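Local coordinates for microcin B17-processing protein McbC (Escherichia coli str. K-12 substr. MG1655, PDB 6GRH) that helps convert the inactive microcin B17 precursor into the active antibiotic, acting as an FMN-binding oxidoreductase that probably oxidises azoline rings to azoles, at residues Ala236-Ser241 with Val254-Val259; Val190-Phe195 with Met247-Arg252; Phe132-Ser137 with Gln168-Ser173; Leu126-Val131 with Leu211-Ser216. One frame throughout, in Å; residues are numbered along the deposited sequence.

Contact 1. Residues Ala236-Ser241 with Val254-Val259; sequences AGYTDS and VAPLIV. With FMN (flavin mononucleotide), chain O.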
# COMPACT_ATOMS: atom_id res chain seq x y z
N ALA D 236 -20.17 -14.22 4.73
CA ALA D 236 -19.26 -13.32 4.02
C ALA D 236 -19.49 -13.26 2.52
O ALA D 236 -18.85 -12.48 1.84
CB ALA D 236 -17.83 -13.75 4.32
N GLY D 237 -20.43 -14.04 1.99
CA GLY D 237 -20.64 -14.16 0.55
C GLY D 237 -21.64 -13.12 0.04
O GLY D 237 -22.72 -13.48 -0.41
N TYR D 238 -21.29 -11.84 0.16
CA TYR D 238 -22.13 -10.76 -0.34
C TYR D 238 -21.26 -9.73 -1.04
O TYR D 238 -20.02 -9.69 -0.83
CB TYR D 238 -22.95 -10.13 0.80
CG TYR D 238 -22.11 -9.49 1.86
CD1 TYR D 238 -21.70 -8.17 1.75
CD2 TYR D 238 -21.66 -10.23 2.95
CE1 TYR D 238 -20.88 -7.59 2.70
CE2 TYR D 238 -20.88 -9.67 3.90
CZ TYR D 238 -20.48 -8.34 3.78
OH TYR D 238 -19.66 -7.77 4.73
N THR D 239 -21.91 -8.87 -1.80
CA THR D 239 -21.27 -7.79 -2.51
C THR D 239 -21.34 -6.55 -1.63
O THR D 239 -22.41 -5.98 -1.45
CB THR D 239 -21.97 -7.53 -3.85
OG1 THR D 239 -21.94 -8.74 -4.63
CG2 THR D 239 -21.29 -6.39 -4.61
N ASP D 240 -20.20 -6.18 -1.05
CA ASP D 240 -20.16 -5.14 -0.01
C ASP D 240 -20.78 -3.81 -0.46
O ASP D 240 -21.56 -3.22 0.27
CB ASP D 240 -18.74 -4.90 0.51
CG ASP D 240 -18.02 -6.20 0.93
OD1 ASP D 240 -17.83 -7.10 0.07
OD2 ASP D 240 -17.64 -6.30 2.12
N SER D 241 -20.44 -3.35 -1.66
CA SER D 241 -20.87 -2.05 -2.11
C SER D 241 -22.38 -2.04 -2.40
O SER D 241 -23.06 -1.03 -2.20
CB SER D 241 -20.08 -1.62 -3.33
OG SER D 241 -20.31 -2.53 -4.38
N VAL D 254 -18.75 4.46 6.18
CA VAL D 254 -19.18 3.22 6.82
C VAL D 254 -19.23 2.06 5.81
O VAL D 254 -19.58 2.25 4.64
CB VAL D 254 -20.50 3.43 7.62
CG1 VAL D 254 -21.63 3.96 6.75
CG2 VAL D 254 -20.96 2.16 8.32
N ALA D 255 -18.78 0.88 6.24
CA ALA D 255 -18.70 -0.30 5.36
C ALA D 255 -19.23 -1.53 6.13
O ALA D 255 -18.95 -1.67 7.30
CB ALA D 255 -17.26 -0.53 4.87
N PRO D 256 -20.04 -2.39 5.47
CA PRO D 256 -20.47 -3.65 6.08
C PRO D 256 -19.33 -4.67 6.20
O PRO D 256 -18.67 -4.97 5.22
CB PRO D 256 -21.55 -4.14 5.10
CG PRO D 256 -21.14 -3.59 3.78
CD PRO D 256 -20.54 -2.25 4.07
N LEU D 257 -19.07 -5.15 7.41
CA LEU D 257 -17.99 -6.12 7.64
C LEU D 257 -18.44 -7.57 7.49
O LEU D 257 -17.67 -8.41 7.04
CB LEU D 257 -17.36 -5.92 9.03
CG LEU D 257 -16.57 -4.64 9.24
CD1 LEU D 257 -16.03 -4.56 10.65
CD2 LEU D 257 -15.44 -4.54 8.23
N ILE D 258 -19.66 -7.86 7.92
CA ILE D 258 -20.17 -9.22 7.98
C ILE D 258 -21.68 -9.17 8.10
O ILE D 258 -22.25 -8.21 8.65
CB ILE D 258 -19.49 -10.02 9.13
CG1 ILE D 258 -19.59 -11.52 8.94
CG2 ILE D 258 -20.01 -9.62 10.49
CD1 ILE D 258 -18.76 -12.04 7.79
N VAL D 259 -22.32 -10.17 7.52
CA VAL D 259 -23.77 -10.33 7.57
C VAL D 259 -24.05 -11.58 8.42
O VAL D 259 -23.24 -12.51 8.47
CB VAL D 259 -24.34 -10.46 6.14
CG1 VAL D 259 -25.82 -10.85 6.15
CG2 VAL D 259 -24.16 -9.14 5.39
N1 FMN O . -21.04 -20.08 5.63
C2 FMN O . -21.48 -20.03 4.34
O2 FMN O . -22.18 -20.97 3.94
N3 FMN O . -21.17 -19.01 3.51
C4 FMN O . -20.42 -17.95 3.91
O4 FMN O . -20.15 -17.01 3.13
C4A FMN O . -19.89 -17.94 5.29
N5 FMN O . -19.12 -16.93 5.77
C5A FMN O . -18.67 -16.95 7.05
C6 FMN O . -17.88 -15.89 7.50
C7 FMN O . -17.40 -15.86 8.81
C7M FMN O . -16.55 -14.70 9.27
C8 FMN O . -17.73 -16.97 9.74
C8M FMN O . -17.21 -16.95 11.15
C9 FMN O . -18.51 -18.04 9.30
C9A FMN O . -19.00 -18.07 7.98
N10 FMN O . -19.81 -19.14 7.49
C10 FMN O . -20.26 -19.09 6.15
C1' FMN O . -20.20 -20.28 8.33
C2' FMN O . -19.08 -21.30 8.37
O2' FMN O . -18.98 -21.94 7.08
C3' FMN O . -19.32 -22.30 9.51
O3' FMN O . -19.20 -21.62 10.77
C4' FMN O . -18.35 -23.48 9.48
O4' FMN O . -18.54 -24.22 8.28
C5' FMN O . -18.53 -24.44 10.65
O5' FMN O . -19.88 -24.93 10.65
P FMN O . -20.83 -24.72 11.92
O1P FMN O . -20.97 -23.23 12.13
O2P FMN O . -22.13 -25.36 11.48
O3P FMN O . -20.09 -25.46 12.99
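Tyr238 sets its phenol against a classic beta bulge in strand 254-263 of the nitroreductase-fold sheet, where Leu257 and Ile258 both face Tyr191 of the neighbouring strand. Packing is tight around this ring. Val259 CG2 lies over one face, offset toward the rim at CD2 and CE2; it is 3.9 Å from the centroid of the Tyr238 ring, which qualifies as a CH-pi contact. The first torsion of Tyr238 puts CG between the backbone N and the carbonyl carbon (chi1 63°), and the ring extends from there toward the strand. At its far edge Tyr238 OH makes a weak hydrogen bond to Pro256 O, 3.0 Å away. Leu257 O and Ile258 N are almost as near to that hydroxyl, but poor angles exclude bonds to them. Pro256 CG stands beyond the CE1 side of the ring, 4.2 Å from Tyr238 CE1, and also touches Asp240 O.

Away from the ring the fit is looser. Asp240 OD2 stops 3.5 Å from Pro256 O without bonding to it; the carboxylate forms salt bridges with Arg205 and Arg208 of the second subunit instead. Between Ala236 and Tyr238 the chain folds into an inverse gamma turn centred on the partly exposed Gly237. At the flavin end, Ala236 CB and Ile258 CD1 meet at 4.0 Å, and both methyls border the isoalloxazine. The N-H of Ala236 is shared between two flavin acceptors: Ala236 N is 3.2 Å from FMN O4 (146° at the hydrogen) and 3.1 Å from FMN N5 (138°).

Contact 2. Residues Val190-Phe195 with Met247-Arg252; sequences VYCIIF and MNLDQR
Val190 and Met247 reach toward each other tip to tip, and the sulfur is equally far from both valine branches: Met247 SD is 4.1 Å from CG1 and from CG2 of Val190. A bend at the third torsion of Met247 (chi3 70°) carries CE over to Val190 CB, also at 4.1 Å. Two residues further along each segment, Cys192 SG touches Leu249 CD1 at 3.7 Å. This match is consistent with the 14° between the end-to-end directions of 190-195 and 247-252.

The third meeting is of another kind. Phe195 turns the edge of its ring to the loop backbone, with Gln251 O near the ring plane, 4.1 Å from Phe195 CE2. Ile193 CG2 lies over one face of the same ring, offset toward the rim, and His27 packs against it edge-to-face.

Beyond Phe195 the loop is braced internally. The guanidinium of Arg252 grips Asp250 side-on, one nitrogen to each oxygen. Its NE bond is nearly straight, 174° at the hydrogen and 2.9 Å from Arg252 NE to Asp250 OD1, and uses the syn lone pair. Arg252 NH2 lies 2.7 Å from Asp250 OD2 and has a second salt-bridge partner in Glu294 of the McbB chain. On its anti side Asp250 OD1 also accepts from Arg252 N, so two donors share this oxygen.

That backbone bond makes Asp250 the start of an Asx turn, while Asn248, with positive phi, ends helix 240-246 in a Schellman motif: two turn motifs shape an irregular connection that lies over strand 187-194 and faces McbB and McbD.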
# COMPACT_ATOMS: atom_id res chain seq x y z
N VAL D 190 -26.52 -6.87 10.01
CA VAL D 190 -25.36 -6.41 9.26
C VAL D 190 -24.50 -5.54 10.19
O VAL D 190 -24.97 -4.55 10.75
CB VAL D 190 -25.78 -5.62 8.02
CG1 VAL D 190 -24.55 -5.26 7.19
CG2 VAL D 190 -26.75 -6.40 7.16
N TYR D 191 -23.25 -5.95 10.38
CA TYR D 191 -22.33 -5.28 11.29
C TYR D 191 -21.43 -4.39 10.45
O TYR D 191 -20.77 -4.88 9.54
CB TYR D 191 -21.49 -6.29 12.08
CG TYR D 191 -22.29 -7.24 12.89
CD1 TYR D 191 -22.52 -7.00 14.25
CD2 TYR D 191 -22.86 -8.40 12.30
CE1 TYR D 191 -23.30 -7.88 15.00
CE2 TYR D 191 -23.62 -9.30 13.06
CZ TYR D 191 -23.84 -9.03 14.41
OH TYR D 191 -24.56 -9.90 15.17
N CYS D 192 -21.39 -3.09 10.78
CA CYS D 192 -20.70 -2.10 9.96
C CYS D 192 -19.69 -1.30 10.77
O CYS D 192 -19.97 -0.89 11.89
CB CYS D 192 -21.71 -1.13 9.37
SG CYS D 192 -22.90 -1.94 8.29
N ILE D 193 -18.54 -1.06 10.16
CA ILE D 193 -17.48 -0.25 10.74
C ILE D 193 -17.63 1.20 10.29
O ILE D 193 -17.76 1.48 9.10
CB ILE D 193 -16.08 -0.77 10.36
CG1 ILE D 193 -15.00 0.03 11.12
CG2 ILE D 193 -15.81 -0.73 8.86
CD1 ILE D 193 -13.62 -0.53 10.90
N ILE D 194 -17.58 2.13 11.25
CA ILE D 194 -17.43 3.55 10.94
C ILE D 194 -15.93 3.83 10.95
O ILE D 194 -15.33 3.86 12.02
CB ILE D 194 -18.17 4.43 11.96
CG1 ILE D 194 -19.65 4.07 11.95
CG2 ILE D 194 -17.95 5.92 11.63
CD1 ILE D 194 -20.45 4.86 12.96
N PHE D 195 -15.34 4.08 9.79
CA PHE D 195 -13.87 4.11 9.70
C PHE D 195 -13.24 5.11 10.65
O PHE D 195 -12.32 4.77 11.39
CB PHE D 195 -13.38 4.40 8.29
CG PHE D 195 -13.67 3.29 7.31
CD1 PHE D 195 -12.96 2.11 7.36
CD2 PHE D 195 -14.67 3.43 6.36
CE1 PHE D 195 -13.21 1.09 6.45
CE2 PHE D 195 -14.93 2.41 5.44
CZ PHE D 195 -14.20 1.23 5.50
N MET D 247 -28.85 -0.44 1.63
CA MET D 247 -29.10 0.11 2.96
C MET D 247 -28.97 1.65 3.08
O MET D 247 -29.16 2.21 4.17
CB MET D 247 -28.17 -0.57 3.96
CG MET D 247 -28.46 -2.06 4.13
SD MET D 247 -27.21 -2.89 5.14
CE MET D 247 -27.59 -2.22 6.73
N ASN D 248 -28.65 2.31 1.97
CA ASN D 248 -28.38 3.74 1.91
C ASN D 248 -27.23 4.18 2.82
O ASN D 248 -27.22 5.30 3.34
CB ASN D 248 -29.67 4.55 2.17
CG ASN D 248 -30.64 4.46 1.02
OD1 ASN D 248 -30.25 4.56 -0.14
ND2 ASN D 248 -31.90 4.26 1.33
N LEU D 249 -26.23 3.32 2.98
CA LEU D 249 -25.03 3.70 3.73
C LEU D 249 -24.09 4.48 2.83
O LEU D 249 -23.97 4.18 1.63
CB LEU D 249 -24.31 2.47 4.25
CG LEU D 249 -25.03 1.51 5.21
CD1 LEU D 249 -24.07 0.40 5.61
CD2 LEU D 249 -25.52 2.23 6.42
N ASP D 250 -23.36 5.44 3.40
CA ASP D 250 -22.33 6.19 2.70
C ASP D 250 -20.97 5.49 2.89
O ASP D 250 -20.36 5.55 3.97
CB ASP D 250 -22.26 7.61 3.21
CG ASP D 250 -21.39 8.55 2.31
OD1 ASP D 250 -20.40 8.12 1.66
OD2 ASP D 250 -21.71 9.76 2.29
N GLN D 251 -20.52 4.84 1.81
CA GLN D 251 -19.29 4.04 1.81
C GLN D 251 -18.02 4.79 2.08
O GLN D 251 -17.03 4.17 2.41
CB GLN D 251 -19.14 3.27 0.50
CG GLN D 251 -20.10 2.09 0.40
CD GLN D 251 -20.06 1.50 -0.98
OE1 GLN D 251 -19.15 0.76 -1.28
NE2 GLN D 251 -21.00 1.89 -1.85
N ARG D 252 -18.03 6.13 1.96
CA ARG D 252 -16.91 6.95 2.44
C ARG D 252 -16.75 6.95 3.96
O ARG D 252 -15.65 7.19 4.47
CB ARG D 252 -17.03 8.39 1.95
CG ARG D 252 -16.94 8.55 0.45
CD ARG D 252 -17.41 9.92 -0.03
NE ARG D 252 -18.81 10.17 0.29
CZ ARG D 252 -19.49 11.27 -0.04
NH1 ARG D 252 -18.92 12.25 -0.74
NH2 ARG D 252 -20.76 11.39 0.31

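Contact 3. Residues Phe132-Ser137 with Gln168-Ser173; sequences FLCRLS and QSLYRS
Cys134 begins the contact, meeting both methyls of Leu170 on the helix. Its SG is 3.8 Å from Leu170 CD2, and Cys134 CB is 4.0 Å from Leu170 CD1, so the leucine fork closes on the short thiol side chain. The sulfur is anti to the carbonyl carbon (chi1 -69°), on the side where CD2 lies. Val190 of the adjacent strand also packs against Cys134.

Arg135 takes part through its backbone. Its carbonyl oxygen approaches Leu170 CD1, 3.6 Å from Arg135 O, and the same oxygen is hydrogen-bonded to Thr167 OG1 one turn earlier in the helix. The long side chain leaves in the other direction, where Asn148, Glu138 and Thr140 hold its guanidinium; Ser137 O lies over one face of that group, offset toward its rim.

In the nitroreductase fold of this chain, strand 129-135 is an inner strand of the antiparallel sheet, and helix 167-175, which follows the hairpin of strands 149-153 and 158-163, rests on its last residues. Helix 240-246 flanks the same helix, with Thr246 against Leu170.

Leu136, just past the strand, crosses Leu170 at about a right angle. One methyl does the touching: Leu136 CD2 is 3.8 Å from Leu170 CB and 3.8 Å from Tyr171 N, lying against the helix backbone. The tyrosine hydroxyl is engaged elsewhere, with Gly183 O. Within the helix, Ser173 OG, three residues after Leu170, donates to Leu170 O over 3.0 Å, tilted 31° from the carbonyl plane.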
# COMPACT_ATOMS: atom_id res chain seq x y z
N PHE D 132 -27.08 -3.11 12.04
CA PHE D 132 -28.26 -2.83 11.27
C PHE D 132 -29.10 -4.10 11.15
O PHE D 132 -28.57 -5.21 11.08
CB PHE D 132 -27.86 -2.31 9.90
CG PHE D 132 -27.30 -0.90 9.91
CD1 PHE D 132 -25.97 -0.68 10.17
CD2 PHE D 132 -28.12 0.20 9.65
CE1 PHE D 132 -25.43 0.62 10.15
CE2 PHE D 132 -27.61 1.50 9.64
CZ PHE D 132 -26.27 1.71 9.92
N LEU D 133 -30.41 -3.92 11.17
CA LEU D 133 -31.37 -5.01 11.11
C LEU D 133 -32.03 -4.95 9.75
O LEU D 133 -32.55 -3.90 9.37
CB LEU D 133 -32.41 -4.84 12.20
CG LEU D 133 -33.69 -5.69 12.12
CD1 LEU D 133 -33.36 -7.17 12.22
CD2 LEU D 133 -34.62 -5.26 13.23
N CYS D 134 -32.00 -6.06 9.02
CA CYS D 134 -32.60 -6.15 7.68
C CYS D 134 -33.73 -7.17 7.69
O CYS D 134 -33.50 -8.34 8.00
CB CYS D 134 -31.54 -6.54 6.64
SG CYS D 134 -30.31 -5.23 6.35
N ARG D 135 -34.95 -6.72 7.36
CA ARG D 135 -36.12 -7.59 7.31
C ARG D 135 -36.20 -8.22 5.92
O ARG D 135 -36.21 -7.50 4.93
CB ARG D 135 -37.39 -6.78 7.61
CG ARG D 135 -38.68 -7.54 7.46
CD ARG D 135 -39.84 -6.75 8.05
NE ARG D 135 -41.12 -7.39 7.79
CZ ARG D 135 -41.84 -7.28 6.66
NH1 ARG D 135 -41.42 -6.54 5.63
NH2 ARG D 135 -42.99 -7.93 6.57
N LEU D 136 -36.24 -9.55 5.85
CA LEU D 136 -36.02 -10.29 4.59
C LEU D 136 -37.16 -11.15 4.10
O LEU D 136 -37.06 -11.72 3.01
CB LEU D 136 -34.80 -11.21 4.72
CG LEU D 136 -33.47 -10.54 5.05
CD1 LEU D 136 -32.39 -11.59 5.14
CD2 LEU D 136 -33.15 -9.51 3.99
N SER D 137 -38.21 -11.28 4.90
CA SER D 137 -39.39 -12.06 4.52
C SER D 137 -40.64 -11.29 4.89
O SER D 137 -40.68 -10.65 5.95
CB SER D 137 -39.39 -13.39 5.27
OG SER D 137 -40.66 -14.03 5.21
N GLN D 168 -37.22 -8.12 -1.13
CA GLN D 168 -36.50 -8.83 -2.23
C GLN D 168 -35.16 -8.20 -2.62
O GLN D 168 -34.17 -8.91 -2.84
CB GLN D 168 -37.39 -8.95 -3.46
CG GLN D 168 -38.66 -9.78 -3.23
CD GLN D 168 -39.88 -8.98 -2.76
OE1 GLN D 168 -39.80 -7.77 -2.46
NE2 GLN D 168 -41.02 -9.65 -2.68
N SER D 169 -35.10 -6.86 -2.70
CA SER D 169 -33.83 -6.15 -2.98
C SER D 169 -32.79 -6.38 -1.89
O SER D 169 -31.61 -6.58 -2.19
CB SER D 169 -34.04 -4.64 -3.09
OG SER D 169 -34.95 -4.33 -4.12
N LEU D 170 -33.22 -6.32 -0.64
CA LEU D 170 -32.33 -6.56 0.48
C LEU D 170 -31.80 -7.95 0.47
O LEU D 170 -30.62 -8.14 0.71
CB LEU D 170 -33.02 -6.37 1.84
CG LEU D 170 -33.00 -5.00 2.47
CD1 LEU D 170 -33.88 -5.04 3.71
CD2 LEU D 170 -31.57 -4.57 2.79
N TYR D 171 -32.69 -8.92 0.28
CA TYR D 171 -32.32 -10.33 0.20
C TYR D 171 -31.30 -10.57 -0.92
O TYR D 171 -30.28 -11.23 -0.71
CB TYR D 171 -33.54 -11.22 -0.02
CG TYR D 171 -33.19 -12.66 -0.21
CD1 TYR D 171 -33.08 -13.21 -1.49
CD2 TYR D 171 -32.91 -13.48 0.88
CE1 TYR D 171 -32.73 -14.54 -1.67
CE2 TYR D 171 -32.58 -14.82 0.70
CZ TYR D 171 -32.49 -15.34 -0.57
OH TYR D 171 -32.13 -16.65 -0.74
N ARG D 172 -31.58 -10.03 -2.10
CA ARG D 172 -30.67 -10.18 -3.24
C ARG D 172 -29.27 -9.66 -2.88
O ARG D 172 -28.28 -10.37 -3.07
CB ARG D 172 -31.25 -9.47 -4.47
CG ARG D 172 -30.38 -9.56 -5.71
CD ARG D 172 -31.02 -8.89 -6.91
NE ARG D 172 -29.97 -8.42 -7.82
CZ ARG D 172 -29.36 -9.15 -8.76
NH1 ARG D 172 -29.70 -10.43 -8.98
NH2 ARG D 172 -28.40 -8.59 -9.49
N SER D 173 -29.21 -8.45 -2.33
CA SER D 173 -27.90 -7.85 -1.98
C SER D 173 -27.12 -8.63 -0.91
O SER D 173 -25.89 -8.82 -1.01
CB SER D 173 -28.06 -6.37 -1.59
OG SER D 173 -28.52 -6.21 -0.25

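Contact 4. Residues Leu126-Val131 with Leu211-Ser216; sequences LYPIEV and LMETGS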
# COMPACT_ATOMS: atom_id res chain seq x y z
N LEU D 126 -14.99 2.84 22.79
CA LEU D 126 -15.40 3.64 21.64
C LEU D 126 -16.53 3.02 20.81
O LEU D 126 -17.29 3.75 20.15
CB LEU D 126 -14.19 3.93 20.75
CG LEU D 126 -13.10 4.73 21.47
CD1 LEU D 126 -11.87 4.80 20.59
CD2 LEU D 126 -13.59 6.13 21.85
N TYR D 127 -16.66 1.70 20.85
CA TYR D 127 -17.76 1.00 20.14
C TYR D 127 -18.00 1.48 18.70
O TYR D 127 -19.08 2.01 18.37
CB TYR D 127 -19.03 1.07 20.99
CG TYR D 127 -18.86 0.30 22.26
CD1 TYR D 127 -19.01 -1.09 22.26
CD2 TYR D 127 -18.44 0.93 23.43
CE1 TYR D 127 -18.80 -1.83 23.41
CE2 TYR D 127 -18.25 0.20 24.61
CZ TYR D 127 -18.42 -1.19 24.59
OH TYR D 127 -18.20 -1.94 25.71
N PRO D 128 -17.01 1.26 17.82
CA PRO D 128 -17.12 1.79 16.45
C PRO D 128 -17.97 0.99 15.48
O PRO D 128 -18.06 1.37 14.31
CB PRO D 128 -15.65 1.76 15.95
CG PRO D 128 -15.07 0.59 16.67
CD PRO D 128 -15.66 0.68 18.06
N ILE D 129 -18.55 -0.13 15.92
CA ILE D 129 -19.28 -1.02 15.06
C ILE D 129 -20.75 -0.76 15.28
O ILE D 129 -21.22 -0.74 16.40
CB ILE D 129 -18.95 -2.50 15.36
CG1 ILE D 129 -17.47 -2.74 15.20
CG2 ILE D 129 -19.78 -3.46 14.49
CD1 ILE D 129 -16.90 -2.35 13.86
N GLU D 130 -21.48 -0.59 14.18
CA GLU D 130 -22.93 -0.37 14.21
C GLU D 130 -23.65 -1.63 13.74
O GLU D 130 -23.16 -2.34 12.84
CB GLU D 130 -23.28 0.80 13.31
CG GLU D 130 -22.58 2.09 13.71
CD GLU D 130 -22.89 2.56 15.13
OE1 GLU D 130 -24.06 2.50 15.56
OE2 GLU D 130 -21.96 3.01 15.83
N VAL D 131 -24.78 -1.92 14.36
CA VAL D 131 -25.62 -3.05 13.96
C VAL D 131 -26.86 -2.56 13.23
O VAL D 131 -27.62 -1.73 13.74
CB VAL D 131 -26.13 -3.88 15.17
CG1 VAL D 131 -26.87 -5.14 14.69
CG2 VAL D 131 -25.00 -4.24 16.08
N LEU D 211 -12.47 -4.75 13.96
CA LEU D 211 -12.78 -6.05 13.35
C LEU D 211 -12.95 -7.13 14.41
O LEU D 211 -13.88 -7.89 14.34
CB LEU D 211 -11.72 -6.45 12.30
CG LEU D 211 -12.03 -5.97 10.88
CD1 LEU D 211 -12.30 -4.49 10.75
CD2 LEU D 211 -10.88 -6.32 9.95
N MET D 212 -12.09 -7.15 15.42
CA MET D 212 -12.26 -8.05 16.54
C MET D 212 -13.56 -7.80 17.29
O MET D 212 -14.28 -8.74 17.62
CB MET D 212 -11.02 -8.02 17.46
CG MET D 212 -9.81 -8.61 16.76
SD MET D 212 -8.34 -8.69 17.79
CE MET D 212 -8.04 -6.99 18.18
N GLU D 213 -13.89 -6.54 17.50
CA GLU D 213 -15.13 -6.20 18.16
C GLU D 213 -16.35 -6.74 17.44
O GLU D 213 -17.26 -7.22 18.07
CB GLU D 213 -15.23 -4.70 18.33
CG GLU D 213 -16.51 -4.22 18.95
CD GLU D 213 -16.48 -2.72 19.17
OE1 GLU D 213 -15.40 -2.21 19.60
OE2 GLU D 213 -17.54 -2.06 18.90
N THR D 214 -16.34 -6.68 16.13
CA THR D 214 -17.41 -7.24 15.31
C THR D 214 -17.66 -8.73 15.59
O THR D 214 -18.80 -9.15 15.72
CB THR D 214 -17.09 -7.02 13.83
OG1 THR D 214 -16.89 -5.60 13.64
CG2 THR D 214 -18.20 -7.50 12.94
N GLY D 215 -16.57 -9.48 15.75
CA GLY D 215 -16.64 -10.88 16.09
C GLY D 215 -17.19 -11.11 17.48
O GLY D 215 -17.97 -12.06 17.67
N SER D 216 -16.82 -10.25 18.45
CA SER D 216 -17.42 -10.37 19.78
C SER D 216 -18.94 -10.13 19.71
O SER D 216 -19.73 -10.74 20.49
CB SER D 216 -16.76 -9.43 20.82
OG SER D 216 -17.08 -8.08 20.57
O HOH W 1 -20.04 -1.51 18.90
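Glu213 extends from helix 204-227 to Tyr127, Pro128 and Ile129. Its CB points toward that segment, and CG stands anti to the backbone N (chi1 177°), from where the chain continues extended. At CG it slides past the isoleucine, running in the opposite direction, with Glu213 CG 4.1 Å from Ile129 CG1. CD comes next, 3.7 Å from Pro128 CD. Both carboxylate oxygens lie against Pro128 CD and Tyr127 CA but differ in their polar partners. OE1 lies 3.3 Å from Pro128 CD and is hydrogen-bonded to Ser122 OG. OE2 is 3.3 Å from Tyr127 CA and receives a hydrogen bond from a water, 2.6 Å from Glu213 OE2. That water also donates to Ile129 O, tying the carboxylate to the strand. The Tyr127 ring is turned 58° from the carboxylate plane, and the two side chains cross at about a right angle.

Beside the glutamate, Ile129 CD1 and CG1 press on the hydroxyl of Thr214, with CD1 3.3 Å from Thr214 OG1. That oxygen is hydrogen-bonded within its own helix, to Ala210 O.

Ser122 belongs to the FMN pocket and is also bonded to the backbone N of Tyr127. Glu213 is thus a second-shell residue that probably positions Ser122, a buried arrangement at the junction of a long helix and the sheet beside the flavin site of a nitroreductase fold.

How the contacts relate
Strand 187-194 joins the set: on one side Tyr191 O accepts from Leu257 N of contact 1 at 2.7 Å, on the other Val190 N meets Phe132 O of contact 3 at 2.8 Å and Cys192 O meets Glu130 N of contact 4 at 2.8 Å, all probable hydrogen bonds. Val190 and Cys192 face the loop of contact 2, whereas Tyr191 packs on Thr214 of contact 4. That threonine also touches Leu257 of contact 1. Contacts 3 and 4 lie 21 Å apart, centre to centre, on strand 129-135. Contact 1 binds one flavin directly; contact 4 backs a pocket whose FMN, about 4 Å from the Tyr127 side chain, is probably the dimer's other one.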